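Formate dehydrogenase (Staphylococcus aureus, PDB 6TTB) probably catalyses the NAD-dependent oxidation of formate to carbon dioxide, passing a hydride to the cofactor. Local coordinates at residues 156-165 and 178-189; 33-41 and 86-97. All coordinates share one frame; numbering follows the deposited sequence.

Interaction 1. Residues 156-165 and 178-189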
loop_
_atom_site.group_PDB
_atom_site.type_symbol
_atom_site.label_atom_id
_atom_site.label_comp_id
_atom_site.label_asym_id
_atom_site.label_seq_id
_atom_site.Cartn_x
_atom_site.Cartn_y
_atom_site.Cartn_z
ATOM N N LEU A 156 -1.766 -3.419 -1.807
ATOM C CA LEU A 156 -2.388 -2.196 -2.226
ATOM C C LEU A 156 -1.406 -1.351 -3.027
ATOM O O LEU A 156 -1.711 -0.975 -4.125
ATOM C CB LEU A 156 -2.908 -1.476 -0.979
ATOM C CG LEU A 156 -4.145 -2.118 -0.329
ATOM C CD1 LEU A 156 -4.334 -1.646 1.091
ATOM C CD2 LEU A 156 -5.405 -1.832 -1.125
ATOM N N ILE A 157 -0.214 -1.078 -2.492
ATOM C CA ILE A 157 0.756 -0.213 -3.184
ATOM C C ILE A 157 1.037 -0.791 -4.561
ATOM O O ILE A 157 1.173 -0.084 -5.521
ATOM C CB ILE A 157 2.065 -0.091 -2.367
ATOM C CG1 ILE A 157 1.867 0.686 -1.072
ATOM C CG2 ILE A 157 3.205 0.489 -3.211
ATOM C CD1 ILE A 157 3.096 0.754 -0.216
ATOM N N LEU A 158 1.198 -2.085 -4.623
ATOM C CA LEU A 158 1.470 -2.756 -5.871
ATOM C C LEU A 158 0.298 -2.613 -6.876
ATOM O O LEU A 158 0.490 -2.157 -8.006
ATOM C CB LEU A 158 1.823 -4.201 -5.511
ATOM C CG LEU A 158 3.345 -4.539 -5.551
ATOM C CD1 LEU A 158 4.239 -3.300 -5.508
ATOM C CD2 LEU A 158 3.757 -5.475 -4.461
ATOM N N LEU A 159 -0.920 -3.030 -6.506
ATOM C CA LEU A 159 -2.018 -3.034 -7.479
ATOM C C LEU A 159 -2.406 -1.603 -7.827
ATOM O O LEU A 159 -2.725 -1.290 -8.949
ATOM C CB LEU A 159 -3.230 -3.812 -6.943
ATOM C CG LEU A 159 -3.105 -5.333 -7.077
ATOM C CD1 LEU A 159 -3.614 -5.989 -5.818
ATOM C CD2 LEU A 159 -3.824 -5.877 -8.310
ATOM N N ARG A 160 -2.334 -0.723 -6.859
ATOM C CA ARG A 160 -2.859 0.600 -7.098
ATOM C C ARG A 160 -1.791 1.432 -7.777
ATOM O O ARG A 160 -2.072 2.541 -8.242
ATOM C CB ARG A 160 -3.433 1.207 -5.812
ATOM C CG ARG A 160 -4.706 0.519 -5.371
ATOM C CD ARG A 160 -5.554 1.354 -4.458
ATOM N NE ARG A 160 -6.064 2.566 -5.063
ATOM C CZ ARG A 160 -7.224 2.625 -5.679
ATOM N NH1 ARG A 160 -7.945 1.512 -5.840
ATOM N NH2 ARG A 160 -7.663 3.795 -6.131
ATOM N N ASN A 161 -0.579 0.865 -7.897
ATOM C CA ASN A 161 0.450 1.580 -8.615
ATOM C C ASN A 161 0.695 2.921 -7.890
ATOM O O ASN A 161 0.932 3.973 -8.499
ATOM C CB ASN A 161 0.031 1.692 -10.096
ATOM C CG ASN A 161 1.085 2.287 -11.009
ATOM O OD1 ASN A 161 2.298 2.095 -10.834
ATOM N ND2 ASN A 161 0.625 3.045 -11.979
ATOM N N TYR A 162 0.603 2.881 -6.562
ATOM C CA TYR A 162 0.963 3.996 -5.713
ATOM C C TYR A 162 2.303 4.599 -6.113
ATOM O O TYR A 162 2.519 5.781 -5.958
ATOM C CB TYR A 162 1.072 3.536 -4.277
ATOM C CG TYR A 162 1.639 4.581 -3.360
ATOM C CD1 TYR A 162 0.865 5.648 -2.913
ATOM C CD2 TYR A 162 2.982 4.556 -3.023
ATOM C CE1 TYR A 162 1.421 6.680 -2.155
ATOM C CE2 TYR A 162 3.573 5.574 -2.292
ATOM C CZ TYR A 162 2.776 6.622 -1.829
ATOM O OH TYR A 162 3.331 7.531 -1.005
ATOM N N GLU A 163 3.238 3.770 -6.557
ATOM C CA GLU A 163 4.585 4.291 -6.730
ATOM C C GLU A 163 4.592 5.337 -7.809
ATOM O O GLU A 163 5.206 6.367 -7.663
ATOM C CB GLU A 163 5.578 3.198 -7.064
ATOM C CG GLU A 163 6.140 2.557 -5.835
ATOM C CD GLU A 163 6.900 3.482 -4.913
ATOM O OE1 GLU A 163 7.756 4.274 -5.420
ATOM O OE2 GLU A 163 6.640 3.415 -3.702
ATOM N N GLU A 164 3.908 5.041 -8.886
ATOM C CA GLU A 164 3.848 5.939 -10.013
ATOM C C GLU A 164 3.055 7.159 -9.613
ATOM O O GLU A 164 3.431 8.281 -9.936
ATOM C CB GLU A 164 3.235 5.246 -11.226
ATOM C CG GLU A 164 4.208 5.162 -12.385
ATOM C CD GLU A 164 4.725 6.531 -12.806
ATOM O OE1 GLU A 164 3.992 7.221 -13.483
ATOM O OE2 GLU A 164 5.872 6.899 -12.446
ATOM N N GLY A 165 1.999 6.929 -8.853
ATOM C CA GLY A 165 1.137 8.021 -8.452
ATOM C C GLY A 165 1.901 9.022 -7.610
ATOM O O GLY A 165 1.667 10.233 -7.715
ATOM N N GLN A 178 -0.267 7.281 -17.721
ATOM C CA GLN A 178 0.897 6.481 -17.451
ATOM C C GLN A 178 0.778 5.871 -16.085
ATOM O O GLN A 178 1.440 4.856 -15.824
ATOM C CB GLN A 178 2.177 7.289 -17.574
ATOM C CG GLN A 178 3.408 6.401 -17.526
ATOM C CD GLN A 178 4.622 7.197 -17.116
ATOM O OE1 GLN A 178 5.075 8.083 -17.828
ATOM N NE2 GLN A 178 5.126 6.919 -15.926
ATOM N N VAL A 179 0.016 6.548 -15.195
ATOM C CA VAL A 179 -0.350 5.943 -13.927
ATOM C C VAL A 179 -1.410 4.917 -14.211
ATOM O O VAL A 179 -1.399 3.804 -13.652
ATOM C CB VAL A 179 -0.961 6.893 -12.911
ATOM C CG1 VAL A 179 -0.540 6.550 -11.502
ATOM C CG2 VAL A 179 -0.871 8.377 -13.259
ATOM N N GLY A 180 -2.405 5.347 -14.980
ATOM C CA GLY A 180 -3.539 4.497 -15.245
ATOM C C GLY A 180 -3.090 3.113 -15.702
ATOM O O GLY A 180 -3.605 2.082 -15.212
ATOM N N ASN A 181 -2.063 3.126 -16.570
ATOM C CA ASN A 181 -1.580 1.970 -17.306
ATOM C C ASN A 181 -1.389 0.755 -16.387
ATOM O O ASN A 181 -1.637 -0.367 -16.803
ATOM C CB ASN A 181 -0.354 2.331 -18.134
ATOM C CG ASN A 181 -0.005 1.305 -19.198
ATOM O OD1 ASN A 181 -0.517 1.355 -20.324
ATOM N ND2 ASN A 181 0.903 0.395 -18.865
ATOM N N HIS A 182 -1.040 0.967 -15.103
ATOM C CA HIS A 182 -0.796 -0.181 -14.230
ATOM C C HIS A 182 -1.597 -0.125 -12.931
ATOM O O HIS A 182 -1.294 -0.835 -11.981
ATOM C CB HIS A 182 0.686 -0.330 -13.968
ATOM C CG HIS A 182 1.456 -0.716 -15.193
ATOM N ND1 HIS A 182 1.132 -1.851 -15.968
ATOM C CD2 HIS A 182 2.529 -0.128 -15.800
ATOM C CE1 HIS A 182 1.957 -1.904 -17.018
ATOM N NE2 HIS A 182 2.820 -0.853 -16.940
ATOM N N ALA A 183 -2.646 0.674 -12.920
ATOM C CA ALA A 183 -3.420 0.886 -11.724
ATOM C C ALA A 183 -4.692 0.046 -11.796
ATOM O O ALA A 183 -5.400 0.021 -12.798
ATOM C CB ALA A 183 -3.732 2.339 -11.615
ATOM N N HIS A 184 -4.901 -0.713 -10.742
ATOM C CA HIS A 184 -5.918 -1.722 -10.606
ATOM C C HIS A 184 -6.559 -1.490 -9.259
ATOM O O HIS A 184 -5.904 -1.002 -8.357
ATOM C CB HIS A 184 -5.286 -3.114 -10.555
ATOM C CG HIS A 184 -4.779 -3.605 -11.881
ATOM N ND1 HIS A 184 -5.549 -4.424 -12.735
ATOM C CD2 HIS A 184 -3.602 -3.418 -12.521
ATOM C CE1 HIS A 184 -4.841 -4.707 -13.808
ATOM N NE2 HIS A 184 -3.689 -4.084 -13.725
ATOM N N GLU A 185 -7.857 -1.732 -9.180
ATOM C CA GLU A 185 -8.510 -1.971 -7.925
ATOM C C GLU A 185 -8.017 -3.296 -7.361
ATOM O O GLU A 185 -7.871 -4.273 -8.091
ATOM C CB GLU A 185 -9.998 -2.062 -8.202
ATOM C CG GLU A 185 -10.512 -0.820 -8.861
ATOM C CD GLU A 185 -11.993 -0.638 -8.680
ATOM O OE1 GLU A 185 -12.378 0.469 -8.303
ATOM O OE2 GLU A 185 -12.750 -1.621 -8.896
ATOM N N LEU A 186 -7.871 -3.352 -6.051
ATOM C CA LEU A 186 -7.609 -4.617 -5.425
ATOM C C LEU A 186 -8.877 -5.482 -5.485
ATOM O O LEU A 186 -8.828 -6.734 -5.479
ATOM C CB LEU A 186 -7.187 -4.353 -3.990
ATOM C CG LEU A 186 -7.031 -5.627 -3.183
ATOM C CD1 LEU A 186 -5.970 -6.508 -3.836
ATOM C CD2 LEU A 186 -6.684 -5.342 -1.738
ATOM N N GLN A 187 -10.032 -4.820 -5.465
ATOM C CA GLN A 187 -11.281 -5.562 -5.372
ATOM C C GLN A 187 -11.448 -6.494 -6.607
ATOM O O GLN A 187 -11.036 -6.162 -7.720
ATOM C CB GLN A 187 -12.398 -4.564 -5.215
ATOM C CG GLN A 187 -13.766 -5.144 -5.426
ATOM C CD GLN A 187 -14.735 -4.040 -5.761
ATOM O OE1 GLN A 187 -15.827 -4.002 -5.242
ATOM N NE2 GLN A 187 -14.293 -3.077 -6.560
ATOM N N HIS A 188 -12.027 -7.681 -6.364
ATOM C CA HIS A 188 -12.333 -8.689 -7.375
ATOM C C HIS A 188 -11.091 -9.477 -7.810
ATOM O O HIS A 188 -11.206 -10.373 -8.609
ATOM C CB HIS A 188 -13.123 -8.096 -8.571
ATOM C CG HIS A 188 -14.510 -7.589 -8.256
ATOM N ND1 HIS A 188 -15.513 -8.395 -7.681
ATOM C CD2 HIS A 188 -15.042 -6.356 -8.348
ATOM C CE1 HIS A 188 -16.605 -7.671 -7.470
ATOM N NE2 HIS A 188 -16.323 -6.405 -7.821
ATOM N N LYS A 189 -9.906 -9.164 -7.268
ATOM C CA LYS A 189 -8.718 -9.901 -7.642
ATOM C C LYS A 189 -8.654 -11.187 -6.830
ATOM O O LYS A 189 -9.238 -11.276 -5.721
ATOM C CB LYS A 189 -7.464 -9.076 -7.372
ATOM C CG LYS A 189 -7.417 -7.698 -8.035
ATOM C CD LYS A 189 -6.669 -7.701 -9.330
ATOM C CE LYS A 189 -7.065 -6.551 -10.230
ATOM N NZ LYS A 189 -8.467 -6.193 -9.962
#
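Leu159 meets the loop 182-189 with both its backbone and its side chain. Its carbonyl O accepts the amide of His184, with N to O at 2.9 Å; the CA of Ala183 adds a C-H...O contact to the same oxygen. With CG lying anti to the carbonyl carbon (chi1 -80°), the isobutyl group sends CD2 along the aliphatic chain of Lys189, where it lies 3.5 Å from CD; the leucine and the lysine lie alongside, pointing opposite ways. The lysine bends at chi2 and chi4, and its NZ bonds to the carbonyl O of Glu185, 2.7 Å away, while also meeting Glu331 of the second subunit in a salt bridge. Beside this, Leu186 comes in across Leu156, nearly perpendicular to it, and their CD2 methyls meet at 3.8 Å.

At Asn161 the helix stops in a Schellman motif with positive phi. The first torsion (-174°) sets the amide anti to the backbone N and carries ND2 to the carbonyl O of Val179, a weak bond of 2.7 Å. CB rests against the carbonyl O of His182, while the amide plane stands 84° from the imidazole. One turn on, Glu164 CB packs on Val179 CG1, 4.0 Å away, and its carboxylate, bent back at chi2, forms a salt bridge with Arg167.

Arg160 lays CG against the carbonyl O of His184, but its guanidinium reaches Glu149 and Ser146 of the second subunit; Glu185 likewise pairs with Arg335 of that subunit. This part of the chain thus lies at the dimer interface. Helix 144-160 ends here against strand 269-273, Leu159 and His184 both touching Tyr270, helix 162-171 leads away from the break, and the returning loop runs on into strand 190-194 of the seven-stranded parallel sheet.

Interaction 2. Residues 33-41 and 86-97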
loop_
_atom_site.group_PDB
_atom_site.type_symbol
_atom_site.label_atom_id
_atom_site.label_comp_id
_atom_site.label_asym_id
_atom_site.label_seq_id
_atom_site.Cartn_x
_atom_site.Cartn_y
_atom_site.Cartn_z
ATOM N N MET A 33 26.929 -13.831 34.617
ATOM C CA MET A 33 26.750 -14.157 33.163
ATOM C C MET A 33 26.940 -12.901 32.343
ATOM O O MET A 33 26.548 -11.828 32.782
ATOM C CB MET A 33 25.342 -14.663 32.910
ATOM C CG MET A 33 25.139 -15.976 33.500
ATOM S SD MET A 33 24.404 -17.056 32.307
ATOM C CE MET A 33 23.426 -18.101 33.406
ATOM N N LYS A 34 27.595 -13.043 31.183
ATOM C CA LYS A 34 27.895 -11.895 30.333
ATOM C C LYS A 34 27.054 -11.985 29.074
ATOM O O LYS A 34 27.027 -13.023 28.432
ATOM C CB LYS A 34 29.380 -11.801 30.036
ATOM C CG LYS A 34 29.797 -10.796 28.983
ATOM C CD LYS A 34 30.868 -11.394 28.123
ATOM C CE LYS A 34 31.725 -10.365 27.441
ATOM N NZ LYS A 34 33.083 -10.369 28.006
ATOM N N ILE A 35 26.297 -10.921 28.813
ATOM C CA ILE A 35 25.276 -10.851 27.782
ATOM C C ILE A 35 25.720 -9.837 26.748
ATOM O O ILE A 35 25.885 -8.668 27.065
ATOM C CB ILE A 35 23.903 -10.387 28.351
ATOM C CG1 ILE A 35 23.191 -11.447 29.204
ATOM C CG2 ILE A 35 23.013 -9.988 27.182
ATOM C CD1 ILE A 35 24.055 -12.123 30.208
ATOM N N VAL A 36 25.788 -10.263 25.504
ATOM C CA VAL A 36 26.238 -9.369 24.447
ATOM C C VAL A 36 25.070 -9.095 23.519
ATOM O O VAL A 36 24.300 -10.037 23.155
ATOM C CB VAL A 36 27.410 -9.953 23.658
ATOM C CG1 VAL A 36 28.276 -8.882 23.106
ATOM C CG2 VAL A 36 28.237 -10.867 24.489
ATOM N N ALA A 37 24.930 -7.811 23.132
ATOM C CA ALA A 37 23.832 -7.459 22.251
ATOM C C ALA A 37 24.353 -6.680 21.045
ATOM O O ALA A 37 25.313 -5.879 21.190
ATOM C CB ALA A 37 22.787 -6.707 23.020
ATOM N N LEU A 38 23.777 -6.981 19.854
ATOM C CA LEU A 38 23.985 -6.137 18.715
ATOM C C LEU A 38 22.665 -5.562 18.227
ATOM O O LEU A 38 21.709 -6.266 17.871
ATOM C CB LEU A 38 24.718 -6.854 17.596
ATOM C CG LEU A 38 24.902 -5.965 16.360
ATOM C CD1 LEU A 38 26.064 -4.957 16.564
ATOM C CD2 LEU A 38 25.098 -6.793 15.098
ATOM N N PHE A 39 22.655 -4.245 18.157
ATOM C CA PHE A 39 21.474 -3.503 17.852
ATOM C C PHE A 39 21.834 -2.394 16.885
ATOM O O PHE A 39 22.972 -1.929 16.854
ATOM C CB PHE A 39 20.973 -2.917 19.135
ATOM C CG PHE A 39 20.395 -3.933 20.066
ATOM C CD1 PHE A 39 19.623 -4.964 19.597
ATOM C CD2 PHE A 39 20.458 -3.742 21.434
ATOM C CE1 PHE A 39 18.936 -5.789 20.473
ATOM C CE2 PHE A 39 19.824 -4.609 22.312
ATOM C CZ PHE A 39 19.053 -5.616 21.829
ATOM N N PRO A 40 20.863 -1.890 16.111
ATOM C CA PRO A 40 21.137 -0.725 15.249
ATOM C C PRO A 40 21.644 0.461 16.082
ATOM O O PRO A 40 21.340 0.580 17.292
ATOM C CB PRO A 40 19.785 -0.385 14.622
ATOM C CG PRO A 40 18.854 -1.625 14.932
ATOM C CD PRO A 40 19.441 -2.308 16.159
ATOM N N GLU A 41 22.494 1.276 15.459
ATOM C CA GLU A 41 23.106 2.448 16.075
ATOM C C GLU A 41 22.044 3.529 16.337
ATOM O O GLU A 41 21.260 3.835 15.460
ATOM C CB GLU A 41 24.184 2.995 15.143
ATOM C CG GLU A 41 25.192 3.864 15.859
ATOM C CD GLU A 41 26.358 3.046 16.368
ATOM O OE1 GLU A 41 26.466 1.830 15.966
ATOM O OE2 GLU A 41 27.156 3.598 17.166
ATOM N N ASP A 86 33.929 -15.295 25.862
ATOM C CA ASP A 86 33.332 -15.201 27.185
ATOM C C ASP A 86 31.848 -14.856 27.137
ATOM O O ASP A 86 31.130 -15.083 28.094
ATOM C CB ASP A 86 34.167 -14.370 28.156
ATOM C CG ASP A 86 34.808 -13.143 27.523
ATOM O OD1 ASP A 86 34.537 -12.904 26.317
ATOM O OD2 ASP A 86 35.525 -12.392 28.261
ATOM N N MET A 87 31.350 -14.447 25.999
ATOM C CA MET A 87 29.924 -14.199 25.997
ATOM C C MET A 87 29.162 -15.461 26.427
ATOM O O MET A 87 29.472 -16.563 25.996
ATOM C CB MET A 87 29.459 -13.705 24.638
ATOM C CG MET A 87 29.478 -14.729 23.591
ATOM S SD MET A 87 28.993 -14.015 21.966
ATOM C CE MET A 87 28.552 -15.558 21.181
ATOM N N ASP A 88 28.174 -15.278 27.313
ATOM C CA ASP A 88 27.315 -16.360 27.804
ATOM C C ASP A 88 26.052 -16.443 26.938
ATOM O O ASP A 88 25.461 -17.510 26.766
ATOM C CB ASP A 88 26.861 -16.072 29.226
ATOM C CG ASP A 88 27.886 -16.442 30.269
ATOM O OD1 ASP A 88 28.770 -15.580 30.591
ATOM O OD2 ASP A 88 27.777 -17.547 30.778
ATOM N N VAL A 89 25.638 -15.291 26.414
ATOM C CA VAL A 89 24.386 -15.166 25.690
ATOM C C VAL A 89 24.559 -14.070 24.652
ATOM O O VAL A 89 25.019 -12.957 24.970
ATOM C CB VAL A 89 23.209 -14.806 26.627
ATOM C CG1 VAL A 89 21.973 -14.489 25.814
ATOM C CG2 VAL A 89 22.920 -15.880 27.680
ATOM N N ILE A 90 24.199 -14.382 23.409
ATOM C CA ILE A 90 24.233 -13.368 22.378
ATOM C C ILE A 90 22.784 -12.975 22.039
ATOM O O ILE A 90 21.835 -13.799 22.164
ATOM C CB ILE A 90 24.977 -13.889 21.152
ATOM C CG1 ILE A 90 25.099 -12.822 20.060
ATOM C CG2 ILE A 90 24.331 -15.191 20.631
ATOM C CD1 ILE A 90 26.173 -11.774 20.342
ATOM N N ILE A 91 22.625 -11.700 21.631
ATOM C CA ILE A 91 21.306 -11.191 21.326
ATOM C C ILE A 91 21.361 -10.299 20.092
ATOM O O ILE A 91 22.192 -9.398 20.016
ATOM C CB ILE A 91 20.726 -10.457 22.545
ATOM C CG1 ILE A 91 20.519 -11.423 23.733
ATOM C CG2 ILE A 91 19.420 -9.854 22.142
ATOM C CD1 ILE A 91 20.087 -10.740 25.077
ATOM N N SER A 92 20.447 -10.524 19.153
ATOM C CA SER A 92 20.285 -9.589 18.037
ATOM C C SER A 92 18.913 -9.763 17.385
ATOM O O SER A 92 18.200 -10.712 17.701
ATOM C CB SER A 92 21.366 -9.757 17.002
ATOM O OG SER A 92 21.152 -10.958 16.301
ATOM N N ALA A 93 18.586 -8.841 16.451
ATOM C CA ALA A 93 17.334 -8.862 15.720
ATOM C C ALA A 93 17.595 -9.269 14.280
ATOM O O ALA A 93 18.657 -8.993 13.722
ATOM C CB ALA A 93 16.727 -7.508 15.780
ATOM N N PRO A 94 16.617 -9.873 13.599
ATOM C CA PRO A 94 16.811 -10.306 12.217
ATOM C C PRO A 94 17.044 -9.117 11.274
ATOM O O PRO A 94 17.694 -9.249 10.216
ATOM C CB PRO A 94 15.510 -11.028 11.802
ATOM C CG PRO A 94 14.636 -11.061 13.094
ATOM C CD PRO A 94 15.278 -10.137 14.114
ATOM N N PHE A 95 16.511 -7.947 11.688
ATOM C CA PHE A 95 16.628 -6.715 10.949
ATOM C C PHE A 95 18.090 -6.264 10.889
ATOM O O PHE A 95 18.462 -5.435 10.064
ATOM C CB PHE A 95 15.708 -5.676 11.564
ATOM C CG PHE A 95 14.452 -6.220 12.182
ATOM C CD1 PHE A 95 13.430 -6.783 11.396
ATOM C CD2 PHE A 95 14.221 -6.069 13.550
ATOM C CE1 PHE A 95 12.241 -7.214 11.983
ATOM C CE2 PHE A 95 13.047 -6.544 14.134
ATOM C CZ PHE A 95 12.064 -7.102 13.347
ATOM N N TYR A 96 18.924 -6.825 11.743
ATOM C CA TYR A 96 20.269 -6.304 11.909
ATOM C C TYR A 96 21.076 -7.333 12.704
ATOM O O TYR A 96 21.276 -7.178 13.922
ATOM C CB TYR A 96 20.207 -4.900 12.545
ATOM C CG TYR A 96 21.509 -4.147 12.601
ATOM C CD1 TYR A 96 22.385 -4.358 13.632
ATOM C CD2 TYR A 96 21.872 -3.220 11.628
ATOM C CE1 TYR A 96 23.551 -3.627 13.746
ATOM C CE2 TYR A 96 23.071 -2.517 11.691
ATOM C CZ TYR A 96 23.906 -2.724 12.768
ATOM O OH TYR A 96 25.111 -2.088 12.895
ATOM N N PRO A 97 21.407 -8.481 12.082
ATOM C CA PRO A 97 21.769 -9.673 12.834
ATOM C C PRO A 97 23.254 -9.795 13.089
ATOM O O PRO A 97 24.098 -9.365 12.288
ATOM C CB PRO A 97 21.255 -10.841 11.980
ATOM C CG PRO A 97 21.299 -10.272 10.548
ATOM C CD PRO A 97 21.297 -8.744 10.660
#
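Tyr96 turns one face of its ring to Pro40, whose CA sits 4.0 Å from the ring centroid and only 9° off the normal, a CH-pi contact. The edge of the same ring serves Leu38, which comes in across it: CE1 lies 3.8 Å from CG of the leucine. Chi1 of -172°, which puts the ring anti to the tyrosine N, brings it back against Pro40 and Leu38 from the type I turn 93-96.

Upstream, strands 34-38 and 89-92 run parallel as neighbours in the five-stranded parallel sheet with 69-73 and 113-116 on their outer flanks, a flavodoxin-like order, consistent with the substrate-binding domain of D-2-hydroxyacid dehydrogenases. Val36 N bonds to Val89 O and Leu38 N to Ile91 O. On one face Ile35 CG2 reaches Ile91 CD1 at 3.7 Å, the two chains meeting at a slant, with helix 330-348 packed against Val89 and Ile91. The other face brings CD1 of Ile90 within 4.0 Å of CB of Val36.

At the start of the strands Asp88 OD1 takes the amide of Lys34 at 2.9 Å, met from 47° above the carboxylate plane, while OD2 salt-bridges Lys112. The bent chain of Lys34 passes over Met87 CA to place NZ 3.2 Å from Asp86 OD2, a salt bridge.

Interaction 2 is largely buried and built on regular parallel strand pairing, with branched aliphatic residues on both faces and charged pairs kept to the strand starts. Interaction 1 is only partly buried: a helix end meets an irregular loop, few bonds join the two, and much of its charge is spent on the second subunit. They share no helix or strand. Their centres are 41 Å apart, on opposite sides of the chain's centre, and their nearest atoms are about 17 Å from each other. Both nevertheless reach the second subunit, interaction 2 at its 93-96 turn, where Phe95 also touches the NAD, and at Pro40 and Glu41, and interaction 1 along much of its length.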